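Local coordinates for protein alanine racemase 1 (Caldanaerobacter subterraneus subsp. tengcongensis MB4, PDB 4Y2W) that belongs to the alanine racemase family, pairs an eight-stranded barrel with a mainly beta C-terminal domain, and holds alanine in its pockets, at residues R253-K258 against T282-Y287; L301-K306 against E327-G332; G5-R10 against S367-R372. The protein carries 1 engineered substitution. All coordinates share one frame; numbering follows the deposited sequence.

Interaction 1 (R253-K258 against T282-Y287); sequences RVVHLK and TIPVGY. With ALA (alanine), chain D.
His256 and Val255 both face Thr282 in a classic beta bulge, part of the antiparallel pairing of strands 248-260 and 278-283 in the mixed sheet of the C-terminal domain. Two backbone bonds define it. Val255 N donates a hydrogen bond to Thr282 O at 3.1 Å, while Thr282 N donates one to His256 O at 2.9 Å. The bulge thus places two residues of one strand opposite a single residue of the other.

His256 and Thr282 send their side chains to the same face of the sheet. The histidine CG stands anti to the backbone N (chi1 178°); the ring meets the threonine at its edge, with His256 CD2 4.0 Å from Thr282 OG1. That hydroxyl bonds to Arg138 O of the second subunit, and Lys258 NZ bonds to Gly137 O, also of the second subunit, so this face belongs to the dimer interface.

From the bulge itself, Val255 CG2 packs obliquely on the Pro284 ring, 3.7 Å from CG, and Ile283 CG2 sits 3.3 Å from Arg253 O. Pro284 is the centre of an inverse gamma turn, closed by a weak bond from Val285 N to Ile283 O, where the chain leaves the strand for the alanine pocket. There Tyr287 OH donates to OXT of the bound alanine at 2.8 Å, the carboxylate oxygen lying off the ring edge, near its plane.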
loop_
_atom_site.group_PDB
_atom_site.type_symbol
_atom_site.label_atom_id
_atom_site.label_comp_id
_atom_site.label_asym_id
_atom_site.label_seq_id
_atom_site.Cartn_x
_atom_site.Cartn_y
_atom_site.Cartn_z
ATOM N N ARG A 253 17.175 -2.923 -7.807
ATOM C CA ARG A 253 18.368 -3.061 -8.643
ATOM C C ARG A 253 18.742 -1.774 -9.363
ATOM O O ARG A 253 17.894 -0.915 -9.616
ATOM C CB ARG A 253 18.161 -4.164 -9.681
ATOM C CG ARG A 253 17.870 -5.536 -9.097
ATOM C CD ARG A 253 19.119 -6.190 -8.535
ATOM N NE ARG A 253 18.784 -7.255 -7.590
ATOM C CZ ARG A 253 19.603 -8.240 -7.218
ATOM N NH1 ARG A 253 20.840 -8.337 -7.707
ATOM N NH2 ARG A 253 19.170 -9.147 -6.353
ATOM N N VAL A 254 20.022 -1.657 -9.707
ATOM C CA VAL A 254 20.488 -0.536 -10.505
ATOM C C VAL A 254 20.018 -0.769 -11.937
ATOM O O VAL A 254 20.280 -1.817 -12.533
ATOM C CB VAL A 254 22.021 -0.361 -10.445
ATOM C CG1 VAL A 254 22.455 0.817 -11.307
ATOM C CG2 VAL A 254 22.479 -0.153 -9.006
ATOM N N VAL A 255 19.300 0.216 -12.461
ATOM C CA VAL A 255 18.638 0.124 -13.756
ATOM C C VAL A 255 19.244 1.092 -14.780
ATOM O O VAL A 255 19.087 0.898 -15.984
ATOM C CB VAL A 255 17.107 0.338 -13.556
ATOM C CG1 VAL A 255 16.488 1.297 -14.569
ATOM C CG2 VAL A 255 16.385 -1.003 -13.539
ATOM N N HIS A 256 19.943 2.119 -14.308
ATOM C CA HIS A 256 20.582 3.077 -15.201
ATOM C C HIS A 256 21.695 3.824 -14.486
ATOM O O HIS A 256 21.529 4.227 -13.341
ATOM C CB HIS A 256 19.548 4.069 -15.727
ATOM C CG HIS A 256 20.120 5.127 -16.619
ATOM N ND1 HIS A 256 20.876 4.834 -17.733
ATOM C CD2 HIS A 256 20.031 6.478 -16.568
ATOM C CE1 HIS A 256 21.231 5.958 -18.330
ATOM N NE2 HIS A 256 20.731 6.969 -17.643
ATOM N N LEU A 257 22.824 3.999 -15.173
ATOM C CA LEU A 257 23.948 4.791 -14.668
ATOM C C LEU A 257 24.327 5.872 -15.680
ATOM O O LEU A 257 24.570 5.569 -16.849
ATOM C CB LEU A 257 25.159 3.892 -14.420
ATOM C CG LEU A 257 24.996 2.787 -13.373
ATOM C CD1 LEU A 257 26.044 1.702 -13.572
ATOM C CD2 LEU A 257 25.075 3.364 -11.968
ATOM N N LYS A 258 24.372 7.127 -15.236
ATOM C CA LYS A 258 24.901 8.211 -16.064
ATOM C C LYS A 258 25.952 9.036 -15.330
ATOM O O LYS A 258 25.892 9.208 -14.111
ATOM C CB LYS A 258 23.788 9.127 -16.591
ATOM C CG LYS A 258 22.760 9.580 -15.565
ATOM C CD LYS A 258 22.071 10.876 -15.989
ATOM C CE LYS A 258 20.580 10.868 -15.697
ATOM N NZ LYS A 258 20.246 10.360 -14.340
ATOM N N THR A 282 19.711 5.295 -11.335
ATOM C CA THR A 282 18.263 5.315 -11.214
ATOM C C THR A 282 17.815 3.915 -10.800
ATOM O O THR A 282 18.337 2.912 -11.300
ATOM C CB THR A 282 17.596 5.707 -12.545
ATOM O OG1 THR A 282 18.230 6.877 -13.074
ATOM C CG2 THR A 282 16.121 5.983 -12.347
ATOM N N ILE A 283 16.852 3.845 -9.888
ATOM C CA ILE A 283 16.373 2.560 -9.390
ATOM C C ILE A 283 14.853 2.490 -9.508
ATOM O O ILE A 283 14.155 3.457 -9.197
ATOM C CB ILE A 283 16.837 2.287 -7.940
ATOM C CG1 ILE A 283 16.578 3.500 -7.029
ATOM C CG2 ILE A 283 18.317 1.927 -7.919
ATOM C CD1 ILE A 283 17.119 3.335 -5.622
ATOM N N PRO A 284 14.329 1.339 -9.956
ATOM C CA PRO A 284 12.909 1.241 -10.267
ATOM C C PRO A 284 12.043 1.001 -9.027
ATOM O O PRO A 284 11.262 0.050 -8.986
ATOM C CB PRO A 284 12.861 0.052 -11.228
ATOM C CG PRO A 284 13.945 -0.844 -10.730
ATOM C CD PRO A 284 15.021 0.056 -10.176
ATOM N N VAL A 285 12.185 1.870 -8.029
ATOM C CA VAL A 285 11.314 1.858 -6.861
ATOM C C VAL A 285 10.883 3.285 -6.536
ATOM O O VAL A 285 11.702 4.203 -6.529
ATOM C CB VAL A 285 11.985 1.192 -5.634
ATOM C CG1 VAL A 285 13.162 2.013 -5.119
ATOM C CG2 VAL A 285 10.958 0.956 -4.529
ATOM N N GLY A 286 9.592 3.464 -6.282
ATOM C CA GLY A 286 9.039 4.779 -5.971
ATOM C C GLY A 286 7.997 4.697 -4.876
ATOM O O GLY A 286 7.911 3.687 -4.181
ATOM N N TYR A 287 7.197 5.751 -4.725
ATOM C CA TYR A 287 6.253 5.827 -3.602
ATOM C C TYR A 287 5.030 4.924 -3.748
ATOM O O TYR A 287 4.402 4.569 -2.747
ATOM C CB TYR A 287 5.841 7.274 -3.288
ATOM C CG TYR A 287 5.283 8.093 -4.435
ATOM C CD1 TYR A 287 3.992 7.882 -4.910
ATOM C CD2 TYR A 287 6.033 9.116 -5.010
ATOM C CE1 TYR A 287 3.475 8.649 -5.944
ATOM C CE2 TYR A 287 5.524 9.887 -6.040
ATOM C CZ TYR A 287 4.247 9.650 -6.504
ATOM O OH TYR A 287 3.752 10.412 -7.532
HETATM N N ALA D . 5.782 10.639 -12.786
HETATM C CA ALA D . 4.978 11.297 -11.719
HETATM C C ALA D . 5.587 11.006 -10.346
HETATM O O ALA D . 6.300 10.016 -10.188
HETATM C CB ALA D . 3.528 10.832 -11.779
HETATM O OXT ALA D . 5.397 11.738 -9.368
#

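Interaction 2 (L301-K306 against E327-G332)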
loop_
_atom_site.group_PDB
_atom_site.type_symbol
_atom_site.label_atom_id
_atom_site.label_comp_id
_atom_site.label_asym_id
_atom_site.label_seq_id
_atom_site.Cartn_x
_atom_site.Cartn_y
_atom_site.Cartn_z
ATOM N N LEU A 301 20.414 4.636 1.123
ATOM C CA LEU A 301 20.199 3.204 0.908
ATOM C C LEU A 301 21.542 2.499 0.854
ATOM O O LEU A 301 22.580 3.140 0.698
ATOM C CB LEU A 301 19.448 2.961 -0.403
ATOM C CG LEU A 301 18.216 3.820 -0.691
ATOM C CD1 LEU A 301 17.643 3.465 -2.057
ATOM C CD2 LEU A 301 17.158 3.663 0.388
ATOM N N LEU A 302 21.515 1.177 0.970
ATOM C CA LEU A 302 22.738 0.382 0.952
ATOM C C LEU A 302 23.015 -0.163 -0.440
ATOM O O LEU A 302 22.121 -0.699 -1.094
ATOM C CB LEU A 302 22.652 -0.770 1.952
ATOM C CG LEU A 302 22.700 -0.377 3.428
ATOM C CD1 LEU A 302 22.390 -1.579 4.307
ATOM C CD2 LEU A 302 24.056 0.216 3.785
ATOM N N LEU A 303 24.262 -0.014 -0.877
ATOM C CA LEU A 303 24.724 -0.516 -2.164
ATOM C C LEU A 303 26.177 -0.920 -1.999
ATOM O O LEU A 303 27.037 -0.059 -1.799
ATOM C CB LEU A 303 24.596 0.569 -3.237
ATOM C CG LEU A 303 25.316 0.337 -4.572
ATOM C CD1 LEU A 303 24.822 -0.931 -5.254
ATOM C CD2 LEU A 303 25.154 1.542 -5.489
ATOM N N LYS A 304 26.444 -2.224 -2.063
ATOM C CA LYS A 304 27.790 -2.771 -1.855
ATOM C C LYS A 304 28.339 -2.446 -0.465
ATOM O O LYS A 304 29.543 -2.247 -0.294
ATOM C CB LYS A 304 28.760 -2.262 -2.931
ATOM C CG LYS A 304 28.356 -2.599 -4.355
ATOM C CD LYS A 304 29.182 -1.803 -5.351
ATOM C CE LYS A 304 29.274 -2.503 -6.695
ATOM N NZ LYS A 304 30.358 -3.523 -6.723
ATOM N N GLY A 305 27.451 -2.389 0.526
ATOM C CA GLY A 305 27.838 -2.061 1.899
ATOM C C GLY A 305 28.178 -0.598 2.139
ATOM O O GLY A 305 28.697 -0.253 3.202
ATOM N N LYS A 306 27.887 0.260 1.163
ATOM C CA LYS A 306 28.117 1.698 1.276
ATOM C C LYS A 306 26.770 2.405 1.298
ATOM O O LYS A 306 25.810 1.945 0.674
ATOM C CB LYS A 306 28.933 2.221 0.089
ATOM C CG LYS A 306 30.280 1.549 -0.116
ATOM C CD LYS A 306 31.303 1.994 0.910
ATOM C CE LYS A 306 32.626 1.280 0.695
ATOM N NZ LYS A 306 33.689 1.788 1.606
ATOM N N GLU A 327 32.785 2.374 -5.776
ATOM C CA GLU A 327 33.577 1.883 -6.902
ATOM C C GLU A 327 33.029 0.572 -7.464
ATOM O O GLU A 327 32.545 -0.282 -6.718
ATOM C CB GLU A 327 35.045 1.699 -6.492
ATOM C CG GLU A 327 35.842 2.995 -6.430
ATOM C CD GLU A 327 37.346 2.765 -6.429
ATOM O OE1 GLU A 327 38.039 3.365 -7.282
ATOM O OE2 GLU A 327 37.834 1.977 -5.585
ATOM N N GLY A 328 33.109 0.429 -8.785
ATOM C CA GLY A 328 32.721 -0.801 -9.470
ATOM C C GLY A 328 31.226 -1.012 -9.603
ATOM O O GLY A 328 30.761 -2.151 -9.639
ATOM N N VAL A 329 30.473 0.083 -9.700
ATOM C CA VAL A 329 29.013 0.013 -9.779
ATOM C C VAL A 329 28.593 -0.444 -11.173
ATOM O O VAL A 329 29.178 -0.036 -12.178
ATOM C CB VAL A 329 28.349 1.365 -9.437
ATOM C CG1 VAL A 329 26.838 1.288 -9.610
ATOM C CG2 VAL A 329 28.683 1.774 -8.010
ATOM N N GLU A 330 27.573 -1.298 -11.212
ATOM C CA GLU A 330 27.138 -1.942 -12.444
ATOM C C GLU A 330 25.620 -2.029 -12.517
ATOM O O GLU A 330 24.922 -1.862 -11.515
ATOM C CB GLU A 330 27.718 -3.353 -12.527
ATOM C CG GLU A 330 29.216 -3.410 -12.776
ATOM C CD GLU A 330 29.690 -4.808 -13.121
ATOM O OE1 GLU A 330 29.034 -5.786 -12.702
ATOM O OE2 GLU A 330 30.719 -4.929 -13.815
ATOM N N ILE A 331 25.124 -2.308 -13.718
ATOM C CA ILE A 331 23.697 -2.494 -13.941
ATOM C C ILE A 331 23.308 -3.832 -13.325
ATOM O O ILE A 331 23.910 -4.859 -13.641
ATOM C CB ILE A 331 23.349 -2.501 -15.448
ATOM C CG1 ILE A 331 23.800 -1.199 -16.133
ATOM C CG2 ILE A 331 21.859 -2.736 -15.656
ATOM C CD1 ILE A 331 23.222 0.068 -15.539
ATOM N N GLY A 332 22.317 -3.816 -12.436
ATOM C CA GLY A 332 21.853 -5.032 -11.777
ATOM C C GLY A 332 22.494 -5.304 -10.427
ATOM O O GLY A 332 22.306 -6.382 -9.858
#
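Lys304 and Leu303 both direct their CB atoms at the 327-332 loop, and their side chains divide the contact into a polar and an apolar half. The lysine starts with CG anti to the carbonyl carbon, beside the backbone N (chi1 -59°), and its chain stays extended as far as CE. A bend at chi4 (-84°) then places Lys304 NZ near the backbone of the loop, where it makes a weak hydrogen bond to Gly328 O at 3.2 Å. The other nearby carbonyl is further off, Glu327 O lying 3.9 Å from Lys304 NZ.

The methylene groups take part as well. Lys304 CE approaches Val329 CA at 4.0 Å, and Lys304 CD is only loosely near Val329 CG2, at 4.5 Å. The same CG2 of Val329 also touches Leu303 CD2, at 4.3 Å.

What presents these two neighbours is a beta hairpin. Leu303 to Lys306 form a type I' turn joining strands 300-303 and 306-311, with Lys304 and Gly305 both at positive phi. Backbone bonds run both ways between the turn's ends: Leu303 N reaches Lys306 O at 2.9 Å, and Lys306 N reaches Leu303 O at 3.1 Å.

On the buried side, Leu303 also rests on Val335 and Val308, and Val329 on Leu257. The lysine tip lies in a more exposed setting. Glu330, the nearby acid of the loop, forms its salt bridge with Lys2; its OE1 is 6.5 Å from Lys304 NZ, a separation at which any attraction is probably modest.

Interaction 3 (G5-R10 against S367-R372); sequences GVRPTR and SRRVPR
Arg7 reaches Arg369 because its CG stands anti to the backbone N (chi1 -177°) and its chain continues extended to NE, carrying the guanidinium to the turn at 367-370. Arg369 also has CG anti to N, but a bend at chi3 (63°) sets the position of its NE. The two guanidinium planes lie 84° apart, with Arg7 NH1 3.8 Å from Arg369 NE. Across the contact, Arg7 NH1 makes a weak hydrogen bond to Arg369 O at 3.0 Å. The likely repulsion between the two charges is probably offset by Asp289, which forms salt bridges to both arginines; Arg369 has further ones to Asp317 and to Glu70 of the second subunit.

Pro371 supplies the apolar half. Its CG lies 3.6 Å from Val6 CG1, and its CD 3.4 Å from Thr9 O; the Arg7 side chain crosses this ring at about a right angle. Nearby, Val370 CG1 rests 3.7 Å from Arg10 C.

Each segment is also braced from within. Arg10 NE bonds to Pro8 O at 3.2 Å, from above the carbonyl plane, and Arg10 NH2 forms a salt bridge with Asp4. Ser367 opens a type I turn: its OG accepts from Arg369 N in an ST turn, while Val370 N and Arg372 NH1 reach Ser367 O from opposite faces of its plane.

Both segments lead into strands, 10-14 and 372-376, which pair in parallel. A piece from the very start of the chain thereby joins the mixed sheet beside C-terminal residues, an arrangement consistent with the two-domain alanine racemase fold.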
loop_
_atom_site.group_PDB
_atom_site.type_symbol
_atom_site.label_atom_id
_atom_site.label_comp_id
_atom_site.label_asym_id
_atom_site.label_seq_id
_atom_site.Cartn_x
_atom_site.Cartn_y
_atom_site.Cartn_z
ATOM N N GLY A 5 13.301 -13.821 -13.378
ATOM C CA GLY A 5 11.873 -13.752 -13.675
ATOM C C GLY A 5 11.085 -12.772 -12.825
ATOM O O GLY A 5 10.103 -12.202 -13.291
ATOM N N VAL A 6 11.513 -12.572 -11.582
ATOM C CA VAL A 6 10.816 -11.690 -10.645
ATOM C C VAL A 6 11.221 -10.235 -10.872
ATOM O O VAL A 6 12.341 -9.954 -11.299
ATOM C CB VAL A 6 11.108 -12.095 -9.181
ATOM C CG1 VAL A 6 10.392 -11.171 -8.198
ATOM C CG2 VAL A 6 10.692 -13.539 -8.943
ATOM N N ARG A 7 10.302 -9.314 -10.584
ATOM C CA ARG A 7 10.572 -7.880 -10.697
ATOM C C ARG A 7 11.847 -7.505 -9.941
ATOM O O ARG A 7 12.118 -8.065 -8.873
ATOM C CB ARG A 7 9.393 -7.073 -10.145
ATOM C CG ARG A 7 9.539 -5.567 -10.287
ATOM C CD ARG A 7 8.490 -4.836 -9.478
ATOM N NE ARG A 7 8.682 -3.390 -9.527
ATOM C CZ ARG A 7 8.037 -2.509 -8.762
ATOM N NH1 ARG A 7 7.146 -2.913 -7.862
ATOM N NH2 ARG A 7 8.296 -1.216 -8.889
ATOM N N PRO A 8 12.636 -6.557 -10.483
ATOM C CA PRO A 8 13.841 -6.131 -9.772
ATOM C C PRO A 8 13.548 -5.647 -8.348
ATOM O O PRO A 8 14.148 -6.149 -7.396
ATOM C CB PRO A 8 14.383 -4.996 -10.647
ATOM C CG PRO A 8 13.874 -5.297 -12.010
ATOM C CD PRO A 8 12.521 -5.903 -11.800
ATOM N N THR A 9 12.629 -4.693 -8.214
ATOM C CA THR A 9 12.188 -4.220 -6.902
ATOM C C THR A 9 11.376 -5.325 -6.233
ATOM O O THR A 9 10.379 -5.782 -6.788
ATOM C CB THR A 9 11.347 -2.935 -7.024
ATOM O OG1 THR A 9 12.189 -1.857 -7.441
ATOM C CG2 THR A 9 10.697 -2.563 -5.703
ATOM N N ARG A 10 11.808 -5.756 -5.047
ATOM C CA ARG A 10 11.215 -6.927 -4.396
ATOM C C ARG A 10 11.381 -6.936 -2.883
ATOM O O ARG A 10 12.221 -6.227 -2.327
ATOM C CB ARG A 10 11.849 -8.203 -4.952
ATOM C CG ARG A 10 13.322 -8.376 -4.598
ATOM C CD ARG A 10 13.942 -9.546 -5.339
ATOM N NE ARG A 10 13.985 -9.326 -6.785
ATOM C CZ ARG A 10 14.376 -10.233 -7.677
ATOM N NH1 ARG A 10 14.768 -11.442 -7.295
ATOM N NH2 ARG A 10 14.374 -9.926 -8.967
ATOM N N SER A 367 3.686 -2.051 -1.135
ATOM C CA SER A 367 2.440 -2.181 -1.885
ATOM C C SER A 367 2.296 -3.494 -2.635
ATOM O O SER A 367 3.218 -4.311 -2.700
ATOM C CB SER A 367 2.291 -1.025 -2.879
ATOM O OG SER A 367 2.968 -1.300 -4.093
ATOM N N ARG A 368 1.103 -3.654 -3.206
ATOM C CA ARG A 368 0.735 -4.788 -4.045
ATOM C C ARG A 368 1.736 -5.036 -5.177
ATOM O O ARG A 368 1.981 -6.186 -5.554
ATOM C CB ARG A 368 -0.673 -4.543 -4.614
ATOM C CG ARG A 368 -1.193 -5.602 -5.575
ATOM C CD ARG A 368 -2.684 -5.431 -5.833
ATOM N NE ARG A 368 -3.117 -6.142 -7.038
ATOM C CZ ARG A 368 -2.984 -5.686 -8.284
ATOM N NH1 ARG A 368 -2.416 -4.507 -8.532
ATOM N NH2 ARG A 368 -3.418 -6.422 -9.298
ATOM N N ARG A 369 2.317 -3.963 -5.705
ATOM C CA ARG A 369 3.238 -4.064 -6.841
ATOM C C ARG A 369 4.565 -4.752 -6.504
ATOM O O ARG A 369 5.261 -5.215 -7.407
ATOM C CB ARG A 369 3.508 -2.675 -7.428
ATOM C CG ARG A 369 3.901 -2.694 -8.894
ATOM C CD ARG A 369 3.752 -1.327 -9.540
ATOM N NE ARG A 369 4.630 -0.321 -8.946
ATOM C CZ ARG A 369 4.700 0.946 -9.348
ATOM N NH1 ARG A 369 3.949 1.382 -10.355
ATOM N NH2 ARG A 369 5.527 1.787 -8.743
ATOM N N VAL A 370 4.910 -4.814 -5.218
ATOM C CA VAL A 370 6.149 -5.442 -4.773
ATOM C C VAL A 370 5.948 -6.949 -4.585
ATOM O O VAL A 370 5.253 -7.371 -3.660
ATOM C CB VAL A 370 6.627 -4.831 -3.439
ATOM C CG1 VAL A 370 7.931 -5.477 -2.982
ATOM C CG2 VAL A 370 6.786 -3.322 -3.569
ATOM N N PRO A 371 6.558 -7.777 -5.456
ATOM C CA PRO A 371 6.422 -9.215 -5.236
ATOM C C PRO A 371 7.174 -9.668 -3.991
ATOM O O PRO A 371 8.167 -9.045 -3.610
ATOM C CB PRO A 371 7.050 -9.818 -6.489
ATOM C CG PRO A 371 8.044 -8.806 -6.919
ATOM C CD PRO A 371 7.401 -7.484 -6.627
ATOM N N ARG A 372 6.687 -10.736 -3.366
ATOM C CA ARG A 372 7.338 -11.333 -2.207
ATOM C C ARG A 372 8.037 -12.617 -2.621
ATOM O O ARG A 372 7.407 -13.520 -3.168
ATOM C CB ARG A 372 6.322 -11.633 -1.104
ATOM C CG ARG A 372 6.035 -10.467 -0.173
ATOM C CD ARG A 372 5.299 -9.335 -0.867
ATOM N NE ARG A 372 4.765 -8.385 0.105
ATOM C CZ ARG A 372 4.093 -7.279 -0.203
ATOM N NH1 ARG A 372 3.864 -6.951 -1.465
ATOM N NH2 ARG A 372 3.648 -6.488 0.763
#

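The three contacts show chemistry varying with place in the fold. Interactions 1 and 3 are buried and also meet the second subunit, whereas interaction 2 is a surface contact. Interaction 1 relies on strand-to-strand backbone bonds, interaction 2 on sparse side-chain packing around a hairpin, and interaction 3 on proline packing and arginines that pair with acids. All belong to, or lead into, the same mixed sheet. Interactions 1 and 2 touch directly: Val254 O lies 2.9 Å from Gly332 N, a probable hydrogen bond, and Leu257 packs on Val329. Thr9 OG1 similarly joins interaction 3 to Pro284 O of interaction 1, at 2.6 Å. Interactions 2 and 3 remain separate, their nearest atoms about 8 Å apart.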